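Local structure of SusD-like protein BACOVA_02651 (Bacteroides ovatus, 5E75) at residues S195-G200 with M425-R430; R203-L208 with L372-T377; V363-A368 with Y385-V390. The protein probably binds xyloglucan at the surface of the cell before the polysaccharide is transported into the periplasm for degradation. All blocks are in the same frame, centred on the assembly; numbering follows the deposited sequence.

Contact 1. Residues S195-G200 with M425-R430; sequences SGWNNG and MVTWFR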
loop_
_atom_site.group_PDB
_atom_site.type_symbol
_atom_site.label_atom_id
_atom_site.label_comp_id
_atom_site.label_asym_id
_atom_site.label_seq_id
_atom_site.Cartn_x
_atom_site.Cartn_y
_atom_site.Cartn_z
ATOM N N SER A 195 4.370 -18.281 4.130
ATOM C CA SER A 195 4.915 -19.529 3.597
ATOM C C SER A 195 6.439 -19.584 3.702
ATOM O O SER A 195 6.987 -20.607 4.093
ATOM C CB SER A 195 4.454 -19.778 2.160
ATOM O OG SER A 195 5.023 -18.849 1.251
ATOM N N GLY A 196 7.121 -18.492 3.371
ATOM C CA GLY A 196 8.573 -18.471 3.399
ATOM C C GLY A 196 9.187 -17.737 4.574
ATOM O O GLY A 196 10.404 -17.568 4.644
ATOM N N TRP A 197 8.349 -17.278 5.500
ATOM C CA TRP A 197 8.791 -16.325 6.522
ATOM C C TRP A 197 9.689 -16.981 7.550
ATOM O O TRP A 197 9.243 -17.811 8.318
ATOM C CB TRP A 197 7.553 -15.709 7.165
ATOM C CG TRP A 197 7.737 -14.572 8.148
ATOM C CD1 TRP A 197 8.109 -14.670 9.461
ATOM C CD2 TRP A 197 7.449 -13.187 7.916
ATOM N NE1 TRP A 197 8.087 -13.430 10.055
ATOM C CE2 TRP A 197 7.695 -12.505 9.124
ATOM C CE3 TRP A 197 7.004 -12.467 6.813
ATOM C CZ2 TRP A 197 7.518 -11.128 9.250
ATOM C CZ3 TRP A 197 6.846 -11.084 6.938
ATOM C CH2 TRP A 197 7.092 -10.443 8.155
ATOM N N ASN A 198 10.965 -16.595 7.560
ATOM C CA ASN A 198 11.966 -17.212 8.442
ATOM C C ASN A 198 12.005 -18.731 8.257
ATOM O O ASN A 198 12.162 -19.470 9.226
ATOM C CB ASN A 198 11.696 -16.916 9.937
ATOM C CG ASN A 198 12.118 -15.525 10.388
ATOM O OD1 ASN A 198 13.070 -14.942 9.873
ATOM N ND2 ASN A 198 11.424 -15.008 11.407
ATOM N N ASN A 199 11.853 -19.197 7.019
ATOM C CA ASN A 199 11.711 -20.631 6.763
ATOM C C ASN A 199 12.866 -21.238 5.954
ATOM O O ASN A 199 12.677 -22.203 5.200
ATOM C CB ASN A 199 10.387 -20.895 6.049
ATOM C CG ASN A 199 9.937 -22.335 6.162
ATOM O OD1 ASN A 199 10.021 -22.947 7.237
ATOM N ND2 ASN A 199 9.437 -22.882 5.065
ATOM N N GLY A 200 14.051 -20.648 6.078
ATOM C CA GLY A 200 15.261 -21.254 5.551
ATOM C C GLY A 200 15.407 -21.249 4.042
ATOM O O GLY A 200 16.205 -22.010 3.501
ATOM N N MET A 425 8.250 -6.014 -0.105
ATOM C CA MET A 425 9.695 -6.200 -0.025
ATOM C C MET A 425 10.118 -6.795 1.323
ATOM O O MET A 425 11.044 -7.605 1.360
ATOM C CB MET A 425 10.444 -4.901 -0.306
ATOM C CG MET A 425 10.390 -4.509 -1.752
ATOM S SD MET A 425 11.130 -2.909 -2.041
ATOM C CE MET A 425 10.967 -2.799 -3.829
ATOM N N VAL A 426 9.458 -6.419 2.420
ATOM C CA VAL A 426 9.768 -7.026 3.714
ATOM C C VAL A 426 9.411 -8.514 3.708
ATOM O O VAL A 426 10.187 -9.347 4.201
ATOM C CB VAL A 426 9.070 -6.289 4.882
ATOM C CG1 VAL A 426 9.328 -6.995 6.193
ATOM C CG2 VAL A 426 9.559 -4.841 4.939
ATOM N N THR A 427 8.244 -8.852 3.156
ATOM C CA THR A 427 7.864 -10.253 3.014
ATOM C C THR A 427 8.932 -11.042 2.246
ATOM O O THR A 427 9.336 -12.125 2.660
ATOM C CB THR A 427 6.499 -10.397 2.337
ATOM O OG1 THR A 427 5.501 -9.874 3.212
ATOM C CG2 THR A 427 6.166 -11.847 2.044
ATOM N N TRP A 428 9.384 -10.502 1.121
ATOM C CA TRP A 428 10.422 -11.169 0.349
ATOM C C TRP A 428 11.737 -11.274 1.134
ATOM O O TRP A 428 12.428 -12.292 1.038
ATOM C CB TRP A 428 10.634 -10.470 -1.009
ATOM C CG TRP A 428 9.510 -10.654 -1.974
ATOM C CD1 TRP A 428 8.782 -11.804 -2.212
ATOM C CD2 TRP A 428 8.981 -9.668 -2.865
ATOM N NE1 TRP A 428 7.834 -11.574 -3.183
ATOM C CE2 TRP A 428 7.934 -10.271 -3.593
ATOM C CE3 TRP A 428 9.284 -8.321 -3.104
ATOM C CZ2 TRP A 428 7.198 -9.570 -4.542
ATOM C CZ3 TRP A 428 8.549 -7.625 -4.027
ATOM C CH2 TRP A 428 7.513 -8.249 -4.736
ATOM N N PHE A 429 12.085 -10.250 1.920
ATOM C CA PHE A 429 13.294 -10.276 2.735
ATOM C C PHE A 429 13.235 -11.352 3.811
ATOM O O PHE A 429 14.249 -11.983 4.136
ATOM C CB PHE A 429 13.552 -8.896 3.354
ATOM C CG PHE A 429 14.531 -8.926 4.477
ATOM C CD1 PHE A 429 15.887 -9.028 4.226
ATOM C CD2 PHE A 429 14.096 -8.914 5.785
ATOM C CE1 PHE A 429 16.786 -9.104 5.272
ATOM C CE2 PHE A 429 14.996 -8.986 6.825
ATOM C CZ PHE A 429 16.337 -9.088 6.575
ATOM N N ARG A 430 12.050 -11.585 4.353
ATOM C CA ARG A 430 11.896 -12.632 5.350
ATOM C C ARG A 430 12.011 -14.033 4.752
ATOM O O ARG A 430 12.279 -14.999 5.480
ATOM C CB ARG A 430 10.564 -12.458 6.100
ATOM C CG ARG A 430 10.690 -11.659 7.372
ATOM C CD ARG A 430 11.181 -12.556 8.512
ATOM N NE ARG A 430 11.236 -11.862 9.783
ATOM C CZ ARG A 430 12.289 -11.209 10.254
ATOM N NH1 ARG A 430 13.418 -11.151 9.556
ATOM N NH2 ARG A 430 12.216 -10.627 11.443
HETATM O O HOH W 1 14.660 -14.892 7.801
#
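With CG anti to its own backbone N (chi1 -173°), W197 lays its indole across the aliphatic part of R430, whose chain bends at chi2 (-82°) to run over the ring. The setting is a type II beta turn, G196 to N199, in the loop after helix 180-195, docked on the C-terminal end of helix 421-431 of this SusD-family protein. The centre of the contact is a CH-pi interaction: R430 CG stands 3.5 Å from the centroid of the six-membered ring of W197, 8° off the ring normal. Beyond CD the guanidinium turns almost perpendicular to the indole and so does not stack on it; W197 NE1 lies in the guanidinium plane, at its edge. Both groups are held there by E151, which accepts a hydrogen bond from W197 NE1 and forms a salt bridge with R430 NH2. N198 runs alongside the arginine, its OD1 3.3 Å from R430 CD and its ND2 over a face of the guanidinium. N198 N donates to R430 O at 2.9 Å, approaching from above the carbonyl plane; a water that donates to N198 OD1 at 2.6 Å also donates, weakly, to R430 O. The turn also brings two acceptors together: G196 O, which takes the N-H of N199, sits 3.3 Å from R430 O.

Contact 2. Residues R203-L208 with L372-T377; sequences RDEGDL and LGNNST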
loop_
_atom_site.group_PDB
_atom_site.type_symbol
_atom_site.label_atom_id
_atom_site.label_comp_id
_atom_site.label_asym_id
_atom_site.label_seq_id
_atom_site.Cartn_x
_atom_site.Cartn_y
_atom_site.Cartn_z
ATOM N N ARG A 203 9.425 -22.125 0.676
ATOM C CA ARG A 203 8.061 -21.762 1.027
ATOM C C ARG A 203 7.247 -23.004 1.382
ATOM O O ARG A 203 7.185 -23.973 0.624
ATOM C CB ARG A 203 7.412 -20.972 -0.106
ATOM C CG ARG A 203 7.958 -19.544 -0.193
ATOM C CD ARG A 203 7.316 -18.685 -1.295
ATOM N NE ARG A 203 7.199 -17.303 -0.867
ATOM C CZ ARG A 203 7.041 -16.256 -1.662
ATOM N NH1 ARG A 203 7.023 -16.381 -2.986
ATOM N NH2 ARG A 203 6.932 -15.046 -1.110
ATOM N N ASP A 204 6.627 -22.962 2.556
ATOM C CA ASP A 204 5.815 -24.063 3.054
ATOM C C ASP A 204 4.739 -24.436 2.054
ATOM O O ASP A 204 3.945 -23.596 1.647
ATOM C CB ASP A 204 5.171 -23.624 4.359
ATOM C CG ASP A 204 4.385 -24.728 5.014
ATOM O OD1 ASP A 204 5.028 -25.551 5.705
ATOM O OD2 ASP A 204 3.153 -24.761 4.854
ATOM N N GLU A 205 4.673 -25.712 1.688
ATOM C CA GLU A 205 3.738 -26.146 0.663
ATOM C C GLU A 205 2.282 -26.076 1.139
ATOM O O GLU A 205 1.374 -25.842 0.343
ATOM C CB GLU A 205 4.125 -27.560 0.200
ATOM C CG GLU A 205 5.483 -27.625 -0.533
ATOM C CD GLU A 205 5.433 -27.102 -1.961
ATOM O OE1 GLU A 205 4.319 -26.790 -2.449
ATOM O OE2 GLU A 205 6.513 -27.016 -2.605
ATOM N N GLY A 206 2.055 -26.257 2.436
ATOM C CA GLY A 206 0.722 -26.102 2.982
ATOM C C GLY A 206 0.205 -24.682 2.838
ATOM O O GLY A 206 -0.920 -24.472 2.395
ATOM N N ASP A 207 1.033 -23.716 3.214
ATOM C CA ASP A 207 0.653 -22.318 3.080
ATOM C C ASP A 207 0.512 -21.921 1.610
ATOM O O ASP A 207 -0.384 -21.152 1.279
ATOM C CB ASP A 207 1.652 -21.396 3.786
ATOM C CG ASP A 207 1.518 -21.394 5.315
ATOM O OD1 ASP A 207 0.557 -21.976 5.883
ATOM O OD2 ASP A 207 2.380 -20.765 5.954
ATOM N N LEU A 208 1.381 -22.436 0.735
ATOM C CA LEU A 208 1.246 -22.177 -0.701
ATOM C C LEU A 208 -0.092 -22.683 -1.224
ATOM O O LEU A 208 -0.771 -22.019 -2.006
ATOM C CB LEU A 208 2.398 -22.792 -1.490
ATOM C CG LEU A 208 3.758 -22.113 -1.359
ATOM C CD1 LEU A 208 4.821 -22.966 -2.053
ATOM C CD2 LEU A 208 3.717 -20.718 -1.969
ATOM N N LEU A 372 3.881 -20.259 -8.660
ATOM C CA LEU A 372 5.322 -20.420 -8.811
ATOM C C LEU A 372 5.893 -21.252 -7.659
ATOM O O LEU A 372 6.671 -22.191 -7.874
ATOM C CB LEU A 372 5.976 -19.050 -8.870
ATOM C CG LEU A 372 7.504 -19.038 -8.913
ATOM C CD1 LEU A 372 8.045 -19.611 -10.216
ATOM C CD2 LEU A 372 8.039 -17.624 -8.708
ATOM N N GLY A 373 5.491 -20.919 -6.435
ATOM C CA GLY A 373 5.857 -21.718 -5.281
ATOM C C GLY A 373 7.357 -21.829 -5.143
ATOM O O GLY A 373 8.045 -20.829 -5.141
ATOM N N ASN A 374 7.850 -23.063 -5.038
ATOM C CA ASN A 374 9.270 -23.324 -4.868
ATOM C C ASN A 374 9.959 -23.665 -6.176
ATOM O O ASN A 374 11.163 -23.953 -6.198
ATOM C CB ASN A 374 9.466 -24.460 -3.874
ATOM C CG ASN A 374 9.106 -24.046 -2.464
ATOM O OD1 ASN A 374 9.634 -23.061 -1.966
ATOM N ND2 ASN A 374 8.201 -24.772 -1.835
ATOM N N ASN A 375 9.214 -23.604 -7.271
ATOM C CA ASN A 375 9.831 -23.818 -8.579
ATOM C C ASN A 375 10.562 -22.573 -9.069
ATOM O O ASN A 375 10.241 -21.448 -8.675
ATOM C CB ASN A 375 8.777 -24.281 -9.577
ATOM C CG ASN A 375 8.282 -25.685 -9.275
ATOM O OD1 ASN A 375 9.075 -26.581 -8.973
ATOM N ND2 ASN A 375 6.984 -25.875 -9.320
ATOM N N SER A 376 11.565 -22.755 -9.919
ATOM C CA SER A 376 12.340 -21.613 -10.387
ATOM C C SER A 376 11.591 -20.846 -11.476
ATOM O O SER A 376 11.841 -19.662 -11.681
ATOM C CB SER A 376 13.714 -22.064 -10.880
ATOM O OG SER A 376 13.591 -22.920 -11.996
ATOM N N THR A 377 10.645 -21.514 -12.136
ATOM C CA THR A 377 9.853 -20.898 -13.195
ATOM C C THR A 377 8.443 -21.451 -13.164
ATOM O O THR A 377 8.214 -22.569 -12.684
ATOM C CB THR A 377 10.412 -21.189 -14.608
ATOM O OG1 THR A 377 10.203 -22.572 -14.934
ATOM C CG2 THR A 377 11.885 -20.866 -14.700
HETATM O O HOH W 2 6.858 -18.368 -4.981
HETATM O O HOH W 3 6.237 -25.407 -5.509
#
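The amide of N374 does its bonding in its own plane, whereas the carboxylate of E205 is met on its face and the guanidinium of R203 has a water at its edge. These groups come together where a type II' beta turn, L372 to N375, at the end of helix 360-372 meets the N-cap region of helix 205-221. N374 clasps the backbone N and O of R203 with its two amide ends, the paired bonding that a residue makes in a hydrogen-bonded antiparallel pair: N374 OD1 accepts from R203 N at 2.8 Å, on a lone pair, and N374 ND2 returns a bond of 2.8 Å to R203 O, also on a lone pair. Both bonds are nearly straight, so the amide is held flat and its rotation is fixed. N374 ND2 also donates to E205 OE2 at 2.9 Å, from above the carboxylate plane (61° out of it); the side chains of E205 and N374 meet tip to tip.

The turn brings N374 to this position. G373, at positive phi (58°), redirects the chain there, and its CA lies 3.6 Å from L208 CD1, an apolar touch beside the polar bonds. On the other segment helix 205-221 begins: D204 is its N-cap and takes D207 N on the anti lone pair of OD2, at 2.9 Å.

R203 also reaches helix 360-372: its NH1 forms a salt bridge with E369 and donates at 2.8 Å to a water, which passes a 2.7 Å bond to G373 O. A second water accepts from N374 N at 2.9 Å and donates weakly to E205 OE2.

Contact 3. Residues V363-A368 with Y385-V390; sequences VYLTYA and YFFNRV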
loop_
_atom_site.group_PDB
_atom_site.type_symbol
_atom_site.label_atom_id
_atom_site.label_comp_id
_atom_site.label_asym_id
_atom_site.label_seq_id
_atom_site.Cartn_x
_atom_site.Cartn_y
_atom_site.Cartn_z
ATOM N N VAL A 363 -4.528 -9.637 -6.153
ATOM C CA VAL A 363 -4.908 -11.030 -5.992
ATOM C C VAL A 363 -4.430 -11.838 -7.205
ATOM O O VAL A 363 -3.971 -12.971 -7.038
ATOM C CB VAL A 363 -6.427 -11.207 -5.730
ATOM C CG1 VAL A 363 -6.741 -12.636 -5.386
ATOM C CG2 VAL A 363 -6.890 -10.301 -4.606
ATOM N N TYR A 364 -4.519 -11.258 -8.400
ATOM C CA TYR A 364 -4.008 -11.935 -9.603
ATOM C C TYR A 364 -2.526 -12.246 -9.457
ATOM O O TYR A 364 -2.077 -13.366 -9.728
ATOM C CB TYR A 364 -4.221 -11.075 -10.863
ATOM C CG TYR A 364 -5.644 -11.030 -11.423
ATOM C CD1 TYR A 364 -6.737 -11.436 -10.673
ATOM C CD2 TYR A 364 -5.885 -10.583 -12.722
ATOM C CE1 TYR A 364 -8.023 -11.399 -11.206
ATOM C CE2 TYR A 364 -7.155 -10.542 -13.240
ATOM C CZ TYR A 364 -8.223 -10.946 -12.487
ATOM O OH TYR A 364 -9.467 -10.909 -13.081
ATOM N N LEU A 365 -1.744 -11.252 -9.058
ATOM C CA LEU A 365 -0.310 -11.448 -8.940
ATOM C C LEU A 365 0.059 -12.361 -7.773
ATOM O O LEU A 365 1.013 -13.131 -7.858
ATOM C CB LEU A 365 0.432 -10.098 -8.835
ATOM C CG LEU A 365 0.331 -9.206 -10.068
ATOM C CD1 LEU A 365 0.983 -7.868 -9.810
ATOM C CD2 LEU A 365 0.953 -9.837 -11.267
ATOM N N THR A 366 -0.706 -12.282 -6.686
ATOM C CA THR A 366 -0.518 -13.187 -5.541
ATOM C C THR A 366 -0.770 -14.637 -5.935
ATOM O O THR A 366 -0.008 -15.534 -5.569
ATOM C CB THR A 366 -1.439 -12.771 -4.364
ATOM O OG1 THR A 366 -1.015 -11.490 -3.887
ATOM C CG2 THR A 366 -1.395 -13.745 -3.184
ATOM N N TYR A 367 -1.820 -14.870 -6.704
ATOM C CA TYR A 367 -2.102 -16.212 -7.188
ATOM C C TYR A 367 -0.926 -16.727 -8.035
ATOM O O TYR A 367 -0.461 -17.857 -7.848
ATOM C CB TYR A 367 -3.400 -16.196 -8.002
ATOM C CG TYR A 367 -3.899 -17.545 -8.491
ATOM C CD1 TYR A 367 -3.559 -18.725 -7.846
ATOM C CD2 TYR A 367 -4.729 -17.616 -9.593
ATOM C CE1 TYR A 367 -4.023 -19.955 -8.302
ATOM C CE2 TYR A 367 -5.195 -18.839 -10.057
ATOM C CZ TYR A 367 -4.838 -19.999 -9.404
ATOM O OH TYR A 367 -5.302 -21.212 -9.877
ATOM N N ALA A 368 -0.421 -15.895 -8.944
ATOM C CA ALA A 368 0.705 -16.292 -9.772
ATOM C C ALA A 368 1.913 -16.683 -8.929
ATOM O O ALA A 368 2.573 -17.697 -9.182
ATOM C CB ALA A 368 1.084 -15.173 -10.750
ATOM N N TYR A 385 -1.924 -17.342 -16.174
ATOM C CA TYR A 385 -2.982 -16.632 -16.877
ATOM C C TYR A 385 -3.303 -15.325 -16.174
ATOM O O TYR A 385 -3.403 -14.283 -16.815
ATOM C CB TYR A 385 -4.248 -17.486 -17.002
ATOM C CG TYR A 385 -5.479 -16.728 -17.450
ATOM C CD1 TYR A 385 -5.575 -16.205 -18.730
ATOM C CD2 TYR A 385 -6.534 -16.518 -16.573
ATOM C CE1 TYR A 385 -6.698 -15.517 -19.135
ATOM C CE2 TYR A 385 -7.656 -15.841 -16.961
ATOM C CZ TYR A 385 -7.736 -15.335 -18.251
ATOM O OH TYR A 385 -8.856 -14.649 -18.637
ATOM N N PHE A 386 -3.455 -15.363 -14.855
ATOM C CA PHE A 386 -3.857 -14.158 -14.140
ATOM C C PHE A 386 -2.722 -13.150 -14.054
ATOM O O PHE A 386 -2.977 -11.948 -14.102
ATOM C CB PHE A 386 -4.491 -14.506 -12.785
ATOM C CG PHE A 386 -5.911 -15.032 -12.917
ATOM C CD1 PHE A 386 -6.928 -14.185 -13.286
ATOM C CD2 PHE A 386 -6.201 -16.380 -12.739
ATOM C CE1 PHE A 386 -8.215 -14.638 -13.455
ATOM C CE2 PHE A 386 -7.481 -16.850 -12.925
ATOM C CZ PHE A 386 -8.495 -15.982 -13.282
ATOM N N PHE A 387 -1.473 -13.614 -13.992
ATOM C CA PHE A 387 -0.334 -12.718 -14.142
ATOM C C PHE A 387 -0.442 -11.997 -15.488
ATOM O O PHE A 387 -0.287 -10.765 -15.587
ATOM C CB PHE A 387 0.986 -13.504 -14.062
ATOM C CG PHE A 387 2.214 -12.683 -14.330
ATOM C CD1 PHE A 387 2.639 -12.439 -15.633
ATOM C CD2 PHE A 387 2.961 -12.165 -13.287
ATOM C CE1 PHE A 387 3.766 -11.684 -15.881
ATOM C CE2 PHE A 387 4.108 -11.407 -13.539
ATOM C CZ PHE A 387 4.491 -11.159 -14.839
ATOM N N ASN A 388 -0.737 -12.768 -16.529
ATOM C CA ASN A 388 -0.790 -12.204 -17.865
ATOM C C ASN A 388 -1.994 -11.309 -18.118
ATOM O O ASN A 388 -1.945 -10.460 -19.019
ATOM C CB ASN A 388 -0.630 -13.307 -18.927
ATOM C CG ASN A 388 0.820 -13.679 -19.138
ATOM O OD1 ASN A 388 1.710 -12.834 -19.042
ATOM N ND2 ASN A 388 1.069 -14.938 -19.436
ATOM N N ARG A 389 -3.052 -11.435 -17.311
ATOM C CA ARG A 389 -4.158 -10.493 -17.379
ATOM C C ARG A 389 -3.692 -9.105 -16.932
ATOM O O ARG A 389 -4.138 -8.095 -17.475
ATOM C CB ARG A 389 -5.338 -10.949 -16.513
ATOM C CG ARG A 389 -6.189 -12.076 -17.118
ATOM C CD ARG A 389 -7.047 -11.578 -18.284
ATOM N NE ARG A 389 -7.973 -10.563 -17.809
ATOM C CZ ARG A 389 -7.997 -9.283 -18.182
ATOM N NH1 ARG A 389 -7.193 -8.816 -19.129
ATOM N NH2 ARG A 389 -8.876 -8.460 -17.619
ATOM N N VAL A 390 -2.801 -9.061 -15.939
ATOM C CA VAL A 390 -2.261 -7.781 -15.479
ATOM C C VAL A 390 -1.411 -7.140 -16.596
ATOM O O VAL A 390 -1.504 -5.931 -16.868
ATOM C CB VAL A 390 -1.474 -7.947 -14.166
ATOM C CG1 VAL A 390 -0.869 -6.616 -13.728
ATOM C CG2 VAL A 390 -2.380 -8.492 -13.061
HETATM O O HOH W 4 -9.830 -11.380 -15.799
#
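The edge of one ring is aimed at the middle of another, F386 CD1 foremost: it stands 3.4 Å above the plane of the Y364 ring, over its centre. The pair is edge-to-face, with the planes 59° apart rather than fully perpendicular, and F386 supplies the edge. Y364 keeps CG anti to its carbonyl carbon, and the low chi2 of 16° turns the ring so that a face meets the phenylalanine. The ring also lies against backbone, its CD2 3.5 Å from F386 O, while R389 CB touches it obliquely.

The two segments belong to helices 360-372 and 382-393, successive in the chain, which form a helical hairpin of this SusD-family protein; over these six-residue segments the axes approach to 7.8 Å, with 142° between their directions. Y367 extends the aromatic cluster: F386 CD2 lies at the edge of its ring, 3.7 Å from Y367 CD2, the two rings being oblique. Farther along, L365 CD2 packs against F387 CD2 and V390 CG2, and A368 CB packs against F387 CB at 3.7 Å. Helix 205-221 closes over the cluster, with C219 touching both Y364 and F386.

An alanine here in place of Y364 would strip F386 of the ring face it points into and would probably loosen the packing between the two helices. The phenolic oxygen has a polar role too: a water donates to Y364 OH at 2.8 Å and accepts from R389 NE at 2.9 Å, while the same arginine forms salt bridges with E392 through NH1 and D225 through NH2.

Overall arrangement
The three contacts show how bonding chemistry follows the elements joined. Contact 3 sets helix against helix by aromatic and aliphatic packing, with no direct hydrogen bond between its segments, and none of its touching residues is exposed. Contacts 1 and 2 join loops to helix ends, include exposed residues and add direct hydrogen bonds; all three have a bridging water. Contacts 1 and 2 meet directly: S195, just before the turn of contact 1, probably accepts through O from N of D204, the N-cap of helix 205-221. Contacts 2 and 3 share helix 360-372, at its end and along its body, and their centres are about 15 Å apart. Contacts 1 and 3 do not touch, their nearest atoms being about 8 Å apart.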